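Local coordinates for peptide amidase (Stenotrophomonas maltophilia, PDB 1M22), which probably hydrolyses amide bonds, notably the C-terminal amide of peptides, as a serine hydrolase of the amidase signature family, at residues P290-Q295 / L457-L462; A415-V420 / E434-A439. One frame throughout, in Å; residues are numbered along the deposited sequence.

Contacts 1 and 2 lie about 11 Å apart between centres and meet on one mixed sheet. Strand 457-464 belongs to contact 1 and its neighbour 412-416 to contact 2. Backbone hydrogen bonds probably join them, from L462 to A415 and from T417 to G460. Contact 1 is buried and purely apolar: helix 289-302 rests on the sheet through methyl groups. Contact 2 is partly buried and mostly polar. There the chain leaving a strand meets the run into helix 436-442 through a hydroxyl, a carboxylate and a water. Contact 2 lies nearer the chain centre and close to the nucleophile S189; contact 1 is remote from the active site.

Contact 1. Residues P290-Q295 / L457-L462; sequences PPLIEQ and LPVGLL
I293 holds CG1 anti to its backbone N (chi1 -167°), and L461 places CG in the same way (chi1 179°). Neither CB points straight at the other segment. The second torsion then turns one terminal methyl into the interface. The result is a single methyl contact, I293 CD1 to L461 CD1 at 3.8 Å. The two side chains cross at about a right angle and touch through their end methyls.

L292 uses a different rotamer, and its CB already faces the strand. From there CD1 reaches V459. It stands 4.1 Å from V459 CG2 and equally far from V459 CB, so the leucine methyl rests against the branch point of the valine as well as one of its arms. The axes of these two side chains are inclined to each other.

The contact is thus two apolar pairs, made by consecutive helix residues and by two strand residues with G460 between them. The backbones stay well apart, with CA atoms of I293 and L461 7.9 Å from each other. The interface is small, with 111 Å² buried over both sides. It is held by van der Waals packing alone, and both pairs are at ordinary contact distance.

Neighbouring strand 446-454 widens the apolar patch. Its M451 touches both L292 and L461, and its I454 touches both L292 and V459. Helix 289-302 links the parallel neighbours 275-279 and 306-310, as in a beta-alpha-beta crossover. This contact carries that helix beyond its own two strands. It lies against strand 457-464, which sits in the sheet between 446-454 and 412-416.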
ATOM      1  N   PRO A 290     -17.563  -1.106  18.242  1.00 12.44           N
ATOM      2  CA  PRO A 290     -18.876  -1.740  18.088  1.00 12.93           C
ATOM      3  C   PRO A 290     -19.901  -1.030  17.198  1.00 13.37           C
ATOM      4  O   PRO A 290     -20.474  -1.643  16.299  1.00 13.67           O
ATOM      5  CB  PRO A 290     -19.353  -1.892  19.530  1.00 12.36           C
ATOM      6  CG  PRO A 290     -18.080  -2.183  20.248  1.00 13.07           C
ATOM      7  CD  PRO A 290     -17.124  -1.162  19.649  1.00 12.93           C
ATOM      8  N   PRO A 291     -20.145   0.269  17.428  1.00 12.01           N
ATOM      9  CA  PRO A 291     -21.123   0.988  16.602  1.00 13.79           C
ATOM     10  C   PRO A 291     -20.752   1.033  15.122  1.00 12.59           C
ATOM     11  O   PRO A 291     -21.615   0.923  14.248  1.00 13.45           O
ATOM     12  CB  PRO A 291     -21.145   2.384  17.222  1.00 14.50           C
ATOM     13  CG  PRO A 291     -20.735   2.140  18.646  1.00 17.00           C
ATOM     14  CD  PRO A 291     -19.623   1.139  18.495  1.00 13.66           C
ATOM     15  N   LEU A 292     -19.464   1.203  14.848  1.00 12.91           N
ATOM     16  CA  LEU A 292     -18.995   1.282  13.472  1.00 11.79           C
ATOM     17  C   LEU A 292     -19.106  -0.035  12.724  1.00 10.74           C
ATOM     18  O   LEU A 292     -19.639  -0.077  11.616  1.00 10.09           O
ATOM     19  CB  LEU A 292     -17.545   1.765  13.433  1.00 13.57           C
ATOM     20  CG  LEU A 292     -17.303   3.195  13.920  1.00 15.31           C
ATOM     21  CD1 LEU A 292     -15.819   3.505  13.857  1.00 19.19           C
ATOM     22  CD2 LEU A 292     -18.097   4.173  13.064  1.00 17.75           C
ATOM     23  N   ILE A 293     -18.619  -1.115  13.322  1.00 11.68           N
ATOM     24  CA  ILE A 293     -18.677  -2.400  12.644  1.00 11.56           C
ATOM     25  C   ILE A 293     -20.114  -2.915  12.550  1.00 12.07           C
ATOM     26  O   ILE A 293     -20.458  -3.611  11.595  1.00 12.23           O
ATOM     27  CB  ILE A 293     -17.750  -3.442  13.325  1.00 12.66           C
ATOM     28  CG1 ILE A 293     -17.579  -4.657  12.411  1.00 12.60           C
ATOM     29  CG2 ILE A 293     -18.299  -3.843  14.679  1.00 13.62           C
ATOM     30  CD1 ILE A 293     -16.899  -4.341  11.087  1.00 13.29           C
ATOM     31  N   GLU A 294     -20.956  -2.569  13.521  1.00 13.15           N
ATOM     32  CA  GLU A 294     -22.357  -2.987  13.480  1.00 15.31           C
ATOM     33  C   GLU A 294     -23.045  -2.284  12.317  1.00 13.72           C
ATOM     34  O   GLU A 294     -23.814  -2.894  11.569  1.00 13.99           O
ATOM     35  CB  GLU A 294     -23.081  -2.623  14.778  1.00 18.72           C
ATOM     36  CG  GLU A 294     -22.835  -3.575  15.925  1.00 26.83           C
ATOM     37  CD  GLU A 294     -23.581  -3.172  17.182  1.00 30.64           C
ATOM     38  OE1 GLU A 294     -23.377  -2.033  17.651  1.00 35.12           O
ATOM     39  OE2 GLU A 294     -24.369  -3.990  17.699  1.00 33.90           O
ATOM     40  N   GLN A 295     -22.766  -0.993  12.168  1.00 12.27           N
ATOM     41  CA  GLN A 295     -23.360  -0.219  11.089  1.00 12.28           C
ATOM     42  C   GLN A 295     -22.887  -0.755   9.742  1.00 11.20           C
ATOM     43  O   GLN A 295     -23.668  -0.844   8.797  1.00 11.81           O
ATOM     44  CB  GLN A 295     -22.981   1.255  11.217  1.00 14.94           C
ATOM     45  CG  GLN A 295     -23.666   2.148  10.198  1.00 21.74           C
ATOM     46  CD  GLN A 295     -25.179   2.092  10.302  1.00 26.53           C
ATOM     47  OE1 GLN A 295     -25.751   2.357  11.360  1.00 30.17           O
ATOM     48  NE2 GLN A 295     -25.836   1.748   9.199  1.00 28.46           N
ATOM     49  N   LEU A 457     -10.409  10.099  14.441  1.00  9.75           N
ATOM     50  CA  LEU A 457      -9.370   9.327  13.763  1.00  9.10           C
ATOM     51  C   LEU A 457     -10.014   8.234  12.904  1.00  8.36           C
ATOM     52  O   LEU A 457     -10.873   7.491  13.373  1.00  9.01           O
ATOM     53  CB  LEU A 457      -8.424   8.721  14.801  1.00  7.91           C
ATOM     54  CG  LEU A 457      -7.709   9.753  15.688  1.00 10.60           C
ATOM     55  CD1 LEU A 457      -6.898   9.040  16.756  1.00 10.95           C
ATOM     56  CD2 LEU A 457      -6.811  10.641  14.835  1.00 11.79           C
ATOM     57  N   PRO A 458      -9.597   8.124  11.633  1.00  7.09           N
ATOM     58  CA  PRO A 458     -10.152   7.123  10.716  1.00  6.40           C
ATOM     59  C   PRO A 458     -10.039   5.657  11.101  1.00  6.12           C
ATOM     60  O   PRO A 458      -9.052   5.220  11.692  1.00  6.80           O
ATOM     61  CB  PRO A 458      -9.409   7.394   9.412  1.00  7.47           C
ATOM     62  CG  PRO A 458      -9.081   8.845   9.488  1.00  8.24           C
ATOM     63  CD  PRO A 458      -8.649   9.004  10.925  1.00  6.95           C
ATOM     64  N   VAL A 459     -11.070   4.912  10.717  1.00  6.27           N
ATOM     65  CA  VAL A 459     -11.151   3.469  10.918  1.00  7.56           C
ATOM     66  C   VAL A 459     -11.596   2.893   9.574  1.00  6.82           C
ATOM     67  O   VAL A 459     -12.418   3.493   8.876  1.00  7.65           O
ATOM     68  CB  VAL A 459     -12.192   3.091  11.996  1.00 11.07           C
ATOM     69  CG1 VAL A 459     -12.342   1.579  12.068  1.00 15.38           C
ATOM     70  CG2 VAL A 459     -11.761   3.639  13.346  1.00 14.66           C
ATOM     71  N   GLY A 460     -11.046   1.742   9.209  1.00  6.82           N
ATOM     72  CA  GLY A 460     -11.407   1.133   7.942  1.00  6.20           C
ATOM     73  C   GLY A 460     -12.020  -0.247   8.046  1.00  6.66           C
ATOM     74  O   GLY A 460     -11.891  -0.932   9.065  1.00  7.78           O
ATOM     75  N   LEU A 461     -12.717  -0.634   6.983  1.00  5.34           N
ATOM     76  CA  LEU A 461     -13.341  -1.948   6.876  1.00  6.16           C
ATOM     77  C   LEU A 461     -12.484  -2.756   5.902  1.00  6.42           C
ATOM     78  O   LEU A 461     -12.287  -2.361   4.741  1.00  6.31           O
ATOM     79  CB  LEU A 461     -14.768  -1.828   6.335  1.00  6.54           C
ATOM     80  CG  LEU A 461     -15.522  -3.148   6.161  1.00  7.84           C
ATOM     81  CD1 LEU A 461     -15.733  -3.808   7.517  1.00  9.37           C
ATOM     82  CD2 LEU A 461     -16.854  -2.879   5.482  1.00  9.84           C
ATOM     83  N   LEU A 462     -11.971  -3.881   6.383  1.00  6.25           N
ATOM     84  CA  LEU A 462     -11.111  -4.749   5.589  1.00  6.31           C
ATOM     85  C   LEU A 462     -11.872  -5.863   4.889  1.00  6.63           C
ATOM     86  O   LEU A 462     -12.747  -6.494   5.484  1.00  7.82           O
ATOM     87  CB  LEU A 462     -10.053  -5.381   6.494  1.00  8.90           C
ATOM     88  CG  LEU A 462      -9.065  -6.347   5.843  1.00  9.60           C
ATOM     89  CD1 LEU A 462      -8.051  -5.570   5.030  1.00 11.85           C
ATOM     90  CD2 LEU A 462      -8.365  -7.159   6.924  1.00 13.83           C
TER

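Contact 2. Residues A415-V420 / E434-A439; sequences APTTGV and ESYSAA
T418 and E434 make the tight part of this contact. The hydroxyl of T418 donates a short hydrogen bond, 2.6 Å from OG1 to E434 OE2. It meets the anti lone pair of the carboxylate oxygen, the one directed away from OE1. T418 CB is also close, 3.3 Å from the same E434 OE2. The threonine has OG1 anti to its backbone N (chi1 -176°), and the glutamate chain is extended beyond CG. The two side chains run side by side and point the same way.

A water bridges the two backbones. It donates to P416 O at 2.8 Å and to T417 O at 2.7 Å. It accepts from S435 N at 2.8 Å. The water thus joins three backbone polar groups across the two segments.

T417 meets Y436 beside this pair. Its carbonyl oxygen lies in the plane of the ring, at the edge, with T417 O 3.4 Å from Y436 CD2. The ring thus offers its C-H edge to the oxygen. The looser side is here. The methyl is less close, with T417 CG2 4.4 Å from Y436 CD2. E434 and Y436 are partly exposed, while both threonines are buried. T417 OG1 turns elsewhere, to a hydrogen bond with T448.

Y436 stands near the catalytic centre, with its side chain about 8 Å from that of the nucleophile S189, and it touches D187. L279 of strand 275-279 touches both A415 and S435. The contact joins the chain leaving strand 412-416 to the run into helix 436-442. Helix 191-196 packs against both, touching T417 and T418 on one segment and Y436 on the other.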
ATOM      1  N   ALA A 415     -13.642  -7.376   8.378  1.00  7.63           N
ATOM      2  CA  ALA A 415     -13.345  -7.061   9.766  1.00  8.49           C
ATOM      3  C   ALA A 415     -12.785  -5.656   9.821  1.00  7.26           C
ATOM      4  O   ALA A 415     -12.436  -5.080   8.792  1.00  7.63           O
ATOM      5  CB  ALA A 415     -12.300  -8.034  10.304  1.00  8.90           C
ATOM      6  N   PRO A 416     -12.729  -5.065  11.023  1.00  7.58           N
ATOM      7  CA  PRO A 416     -12.160  -3.716  11.091  1.00  7.57           C
ATOM      8  C   PRO A 416     -10.700  -3.964  10.702  1.00  6.98           C
ATOM      9  O   PRO A 416     -10.137  -5.001  11.058  1.00  8.20           O
ATOM     10  CB  PRO A 416     -12.288  -3.357  12.569  1.00  7.98           C
ATOM     11  CG  PRO A 416     -13.463  -4.169  13.028  1.00 10.89           C
ATOM     12  CD  PRO A 416     -13.250  -5.492  12.331  1.00  9.08           C
ATOM     13  N   THR A 417     -10.084  -3.041   9.975  1.00  6.91           N
ATOM     14  CA  THR A 417      -8.700  -3.232   9.557  1.00  5.57           C
ATOM     15  C   THR A 417      -7.721  -3.212  10.726  1.00  6.58           C
ATOM     16  O   THR A 417      -6.856  -4.083  10.850  1.00  8.58           O
ATOM     17  CB  THR A 417      -8.302  -2.158   8.534  1.00  7.06           C
ATOM     18  OG1 THR A 417      -9.251  -2.171   7.461  1.00  7.58           O
ATOM     19  CG2 THR A 417      -6.905  -2.423   7.980  1.00  7.41           C
ATOM     20  N   THR A 418      -7.868  -2.212  11.586  1.00  6.99           N
ATOM     21  CA  THR A 418      -7.000  -2.055  12.743  1.00  8.48           C
ATOM     22  C   THR A 418      -7.646  -1.028  13.669  1.00  8.36           C
ATOM     23  O   THR A 418      -8.809  -0.674  13.486  1.00  7.90           O
ATOM     24  CB  THR A 418      -5.587  -1.582  12.300  1.00  9.75           C
ATOM     25  OG1 THR A 418      -4.717  -1.522  13.437  1.00 11.21           O
ATOM     26  CG2 THR A 418      -5.653  -0.206  11.635  1.00  9.70           C
ATOM     27  N   GLY A 419      -6.904  -0.570  14.674  1.00  8.92           N
ATOM     28  CA  GLY A 419      -7.434   0.432  15.585  1.00  9.42           C
ATOM     29  C   GLY A 419      -7.145   1.811  15.024  1.00  9.80           C
ATOM     30  O   GLY A 419      -6.935   1.957  13.818  1.00 11.14           O
ATOM     31  N   VAL A 420      -7.131   2.830  15.878  1.00  9.74           N
ATOM     32  CA  VAL A 420      -6.858   4.184  15.411  1.00  9.05           C
ATOM     33  C   VAL A 420      -5.416   4.599  15.662  1.00  8.25           C
ATOM     34  O   VAL A 420      -4.683   3.943  16.402  1.00  9.94           O
ATOM     35  CB  VAL A 420      -7.786   5.217  16.081  1.00 10.74           C
ATOM     36  CG1 VAL A 420      -9.231   4.914  15.728  1.00 12.85           C
ATOM     37  CG2 VAL A 420      -7.582   5.205  17.589  1.00 14.01           C
ATOM     38  N   GLU A 434      -6.191  -8.122  14.979  1.00 13.93           N
ATOM     39  CA  GLU A 434      -6.101  -7.783  13.558  1.00 12.89           C
ATOM     40  C   GLU A 434      -6.131  -9.063  12.731  1.00 12.72           C
ATOM     41  O   GLU A 434      -5.680 -10.113  13.190  1.00 13.44           O
ATOM     42  CB  GLU A 434      -4.817  -7.002  13.270  1.00 14.95           C
ATOM     43  CG  GLU A 434      -4.704  -5.700  14.045  1.00 17.98           C
ATOM     44  CD  GLU A 434      -3.381  -4.997  13.810  1.00 20.87           C
ATOM     45  OE1 GLU A 434      -2.328  -5.647  13.979  1.00 22.49           O
ATOM     46  OE2 GLU A 434      -3.391  -3.798  13.463  1.00 21.60           O
ATOM     47  N   SER A 435      -6.652  -8.971  11.509  1.00 10.39           N
ATOM     48  CA  SER A 435      -6.762 -10.133  10.632  1.00 11.13           C
ATOM     49  C   SER A 435      -6.053 -10.022   9.282  1.00 10.64           C
ATOM     50  O   SER A 435      -5.921 -11.026   8.577  1.00 11.26           O
ATOM     51  CB  SER A 435      -8.240 -10.443  10.374  1.00 10.80           C
ATOM     52  OG  SER A 435      -8.926 -10.759  11.575  1.00 14.28           O
ATOM     53  N   TYR A 436      -5.594  -8.825   8.919  1.00  9.27           N
ATOM     54  CA  TYR A 436      -4.942  -8.632   7.622  1.00  9.45           C
ATOM     55  C   TYR A 436      -3.683  -9.466   7.387  1.00  8.49           C
ATOM     56  O   TYR A 436      -3.280  -9.668   6.241  1.00  8.51           O
ATOM     57  CB  TYR A 436      -4.632  -7.146   7.392  1.00 11.32           C
ATOM     58  CG  TYR A 436      -3.726  -6.519   8.426  1.00 10.64           C
ATOM     59  CD1 TYR A 436      -2.364  -6.822   8.469  1.00 11.55           C
ATOM     60  CD2 TYR A 436      -4.233  -5.630   9.373  1.00 13.90           C
ATOM     61  CE1 TYR A 436      -1.531  -6.255   9.432  1.00 12.57           C
ATOM     62  CE2 TYR A 436      -3.410  -5.059  10.339  1.00 16.30           C
ATOM     63  CZ  TYR A 436      -2.062  -5.377  10.363  1.00 16.97           C
ATOM     64  OH  TYR A 436      -1.249  -4.826  11.328  1.00 21.86           O
ATOM     65  N   SER A 437      -3.066  -9.955   8.455  1.00  8.41           N
ATOM     66  CA  SER A 437      -1.865 -10.764   8.303  1.00  8.24           C
ATOM     67  C   SER A 437      -2.156 -12.037   7.514  1.00  7.79           C
ATOM     68  O   SER A 437      -1.293 -12.543   6.799  1.00  8.43           O
ATOM     69  CB  SER A 437      -1.291 -11.133   9.672  1.00  8.87           C
ATOM     70  OG  SER A 437      -0.126 -11.933   9.534  1.00 13.93           O
ATOM     71  N   ALA A 438      -3.372 -12.557   7.645  1.00  7.56           N
ATOM     72  CA  ALA A 438      -3.747 -13.774   6.935  1.00  7.60           C
ATOM     73  C   ALA A 438      -3.592 -13.590   5.426  1.00  7.17           C
ATOM     74  O   ALA A 438      -3.013 -14.433   4.746  1.00  7.75           O
ATOM     75  CB  ALA A 438      -5.182 -14.164   7.272  1.00  9.94           C
ATOM     76  N   ALA A 439      -4.112 -12.486   4.900  1.00  6.89           N
ATOM     77  CA  ALA A 439      -4.006 -12.236   3.470  1.00  6.69           C
ATOM     78  C   ALA A 439      -2.553 -12.015   3.058  1.00  5.77           C
ATOM     79  O   ALA A 439      -2.108 -12.509   2.021  1.00  6.43           O
ATOM     80  CB  ALA A 439      -4.854 -11.026   3.082  1.00  7.74           C
TER
HETATM   81  O   HOH W   1      -7.845  -6.580  10.686  1.00 11.12           O